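Local coordinates for protein FAD synthetase (PDB 2WSI) that catalyses the transfer of an adenylyl group from ATP to FMN, forming the coenzyme FAD and releasing diphosphate, at residues L121-S124 with E125-L129. Sequence-based numbering, arbitrary orientation.
Sequences LETS and ERYCL
The ring of Tyr127 leans against Thr123 along its CD2–CE2 side, where Thr123 CB lies 3.8 Å from CE2 and the carbonyl oxygen of Thr123 comes in obliquely, 3.2 Å from Tyr127 CD2. Beyond this pair the ring packs on Leu70, Leu71 and Leu74 of helix 64-87, while its hydroxyl bonds to Glu211 and Gln67. A tyrosine suits this buried place because it joins a greasy body to a polar tip. Tyr127 CG is anti to the carbonyl carbon, beside the backbone N (chi1 -57°), which keeps the ring near Thr123 O, the acceptor for Tyr127 N at 2.9 Å. Were the ring cut back to an alanine, Thr123 and those leucines would probably lose their packing partner, and Glu211 and Gln67 the hydroxyl they share. Thr123 is compact enough to fit beside the CD2–CE2 side of the ring; its OG1 bonds to Phe119 O and Tyr60 OH, which satisfies it in the interior. Arg126 reaches out on an extended chain to a salt bridge with Glu211, the same carboxylate that Tyr127 meets, while its N closes a helical turn on Glu122 O at 3.0 Å. One residue past Tyr127, Cys128 takes a left-handed conformation (phi 59°), and the chain folds back so that Leu129 N donates to Ser124 O at 2.9 Å, nearly straight at 166°. A water donates to Ser124 O and to Leu129 O, its oxygen 2.8 Å from Leu129 O. Leu129 lays CD1 alongside Ser124 CA, 3.7 Å away; the small serine leaves room for it, and Ser124 OG folds back to Val120 O. The six-to-one bond and the left-handed residue before it are features of a Schellman-type helix C-terminus, which here turns helix 114-126 into strand 129-133 of a beta-alpha-beta unit in the PAPS reductase-like domain.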
loop_
_atom_site.group_PDB
_atom_site.type_symbol
_atom_site.label_atom_id
_atom_site.label_comp_id
_atom_site.label_asym_id
_atom_site.label_seq_id
_atom_site.Cartn_x
_atom_site.Cartn_y
_atom_site.Cartn_z
ATOM N N LEU A 121 2.820 4.852 -12.029
ATOM C CA LEU A 121 3.986 5.425 -12.720
ATOM C C LEU A 121 4.609 6.572 -11.910
ATOM O O LEU A 121 5.814 6.606 -11.723
ATOM C CB LEU A 121 3.588 5.924 -14.120
ATOM C CG LEU A 121 3.069 4.891 -15.129
ATOM C CD1 LEU A 121 2.899 5.556 -16.529
ATOM C CD2 LEU A 121 3.953 3.666 -15.259
ATOM N N GLU A 122 3.797 7.512 -11.425
ATOM C CA GLU A 122 4.335 8.628 -10.657
ATOM C C GLU A 122 5.004 8.150 -9.364
ATOM O O GLU A 122 6.076 8.630 -8.995
ATOM C CB GLU A 122 3.255 9.662 -10.307
ATOM C CG GLU A 122 2.749 10.486 -11.493
ATOM C CD GLU A 122 3.768 11.541 -11.943
ATOM O OE1 GLU A 122 4.779 11.765 -11.229
ATOM O OE2 GLU A 122 3.554 12.139 -13.015
ATOM N N THR A 123 4.392 7.197 -8.667
ATOM C CA THR A 123 4.962 6.811 -7.389
ATOM C C THR A 123 6.147 5.875 -7.625
ATOM O O THR A 123 7.042 5.784 -6.787
ATOM C CB THR A 123 3.913 6.227 -6.406
ATOM O OG1 THR A 123 3.257 5.101 -6.987
ATOM C CG2 THR A 123 2.884 7.279 -6.034
ATOM N N SER A 124 6.176 5.190 -8.768
ATOM C CA SER A 124 7.371 4.416 -9.132
ATOM C C SER A 124 8.573 5.354 -9.245
ATOM O O SER A 124 9.692 4.997 -8.903
ATOM C CB SER A 124 7.167 3.692 -10.461
ATOM O OG SER A 124 6.360 2.541 -10.269
ATOM N N GLU A 125 8.345 6.562 -9.756
ATOM C CA GLU A 125 9.434 7.522 -9.865
ATOM C C GLU A 125 9.766 8.153 -8.501
ATOM O O GLU A 125 10.942 8.354 -8.179
ATOM C CB GLU A 125 9.125 8.586 -10.922
ATOM C CG GLU A 125 9.039 7.980 -12.338
ATOM C CD GLU A 125 10.370 7.989 -13.096
ATOM O OE1 GLU A 125 11.430 8.132 -12.440
ATOM O OE2 GLU A 125 10.348 7.864 -14.352
ATOM N N ARG A 126 8.750 8.454 -7.694
ATOM C CA ARG A 126 9.002 8.971 -6.354
ATOM C C ARG A 126 9.808 7.978 -5.488
ATOM O O ARG A 126 10.706 8.367 -4.751
ATOM C CB ARG A 126 7.676 9.268 -5.649
ATOM C CG ARG A 126 7.806 10.126 -4.401
ATOM C CD ARG A 126 6.413 10.423 -3.772
ATOM N NE ARG A 126 6.548 11.093 -2.478
ATOM C CZ ARG A 126 7.090 12.298 -2.294
ATOM N NH1 ARG A 126 7.558 12.987 -3.329
ATOM N NH2 ARG A 126 7.173 12.816 -1.063
ATOM N N TYR A 127 9.460 6.700 -5.527
ATOM C CA TYR A 127 10.086 5.750 -4.582
ATOM C C TYR A 127 11.217 4.967 -5.256
ATOM O O TYR A 127 11.755 4.043 -4.676
ATOM C CB TYR A 127 9.059 4.782 -4.025
ATOM C CG TYR A 127 7.915 5.458 -3.337
ATOM C CD1 TYR A 127 8.138 6.405 -2.352
ATOM C CD2 TYR A 127 6.601 5.164 -3.686
ATOM C CE1 TYR A 127 7.080 7.042 -1.716
ATOM C CE2 TYR A 127 5.533 5.785 -3.043
ATOM C CZ TYR A 127 5.785 6.718 -2.064
ATOM O OH TYR A 127 4.738 7.340 -1.435
ATOM N N CYS A 128 11.544 5.335 -6.494
ATOM C CA CYS A 128 12.673 4.731 -7.201
ATOM C C CYS A 128 12.486 3.218 -7.324
ATOM O O CYS A 128 13.363 2.410 -6.947
ATOM C CB CYS A 128 14.001 5.040 -6.468
ATOM S SG CYS A 128 15.452 4.908 -7.535
ATOM N N LEU A 129 11.334 2.855 -7.867
ATOM C CA LEU A 129 10.996 1.470 -8.138
ATOM C C LEU A 129 11.436 1.093 -9.535
ATOM O O LEU A 129 11.264 1.854 -10.467
ATOM C CB LEU A 129 9.482 1.289 -8.076
ATOM C CG LEU A 129 8.860 1.843 -6.793
ATOM C CD1 LEU A 129 7.336 1.552 -6.782
ATOM C CD2 LEU A 129 9.568 1.240 -5.578
HETATM O O HOH W 1 11.930 4.497 -11.174
#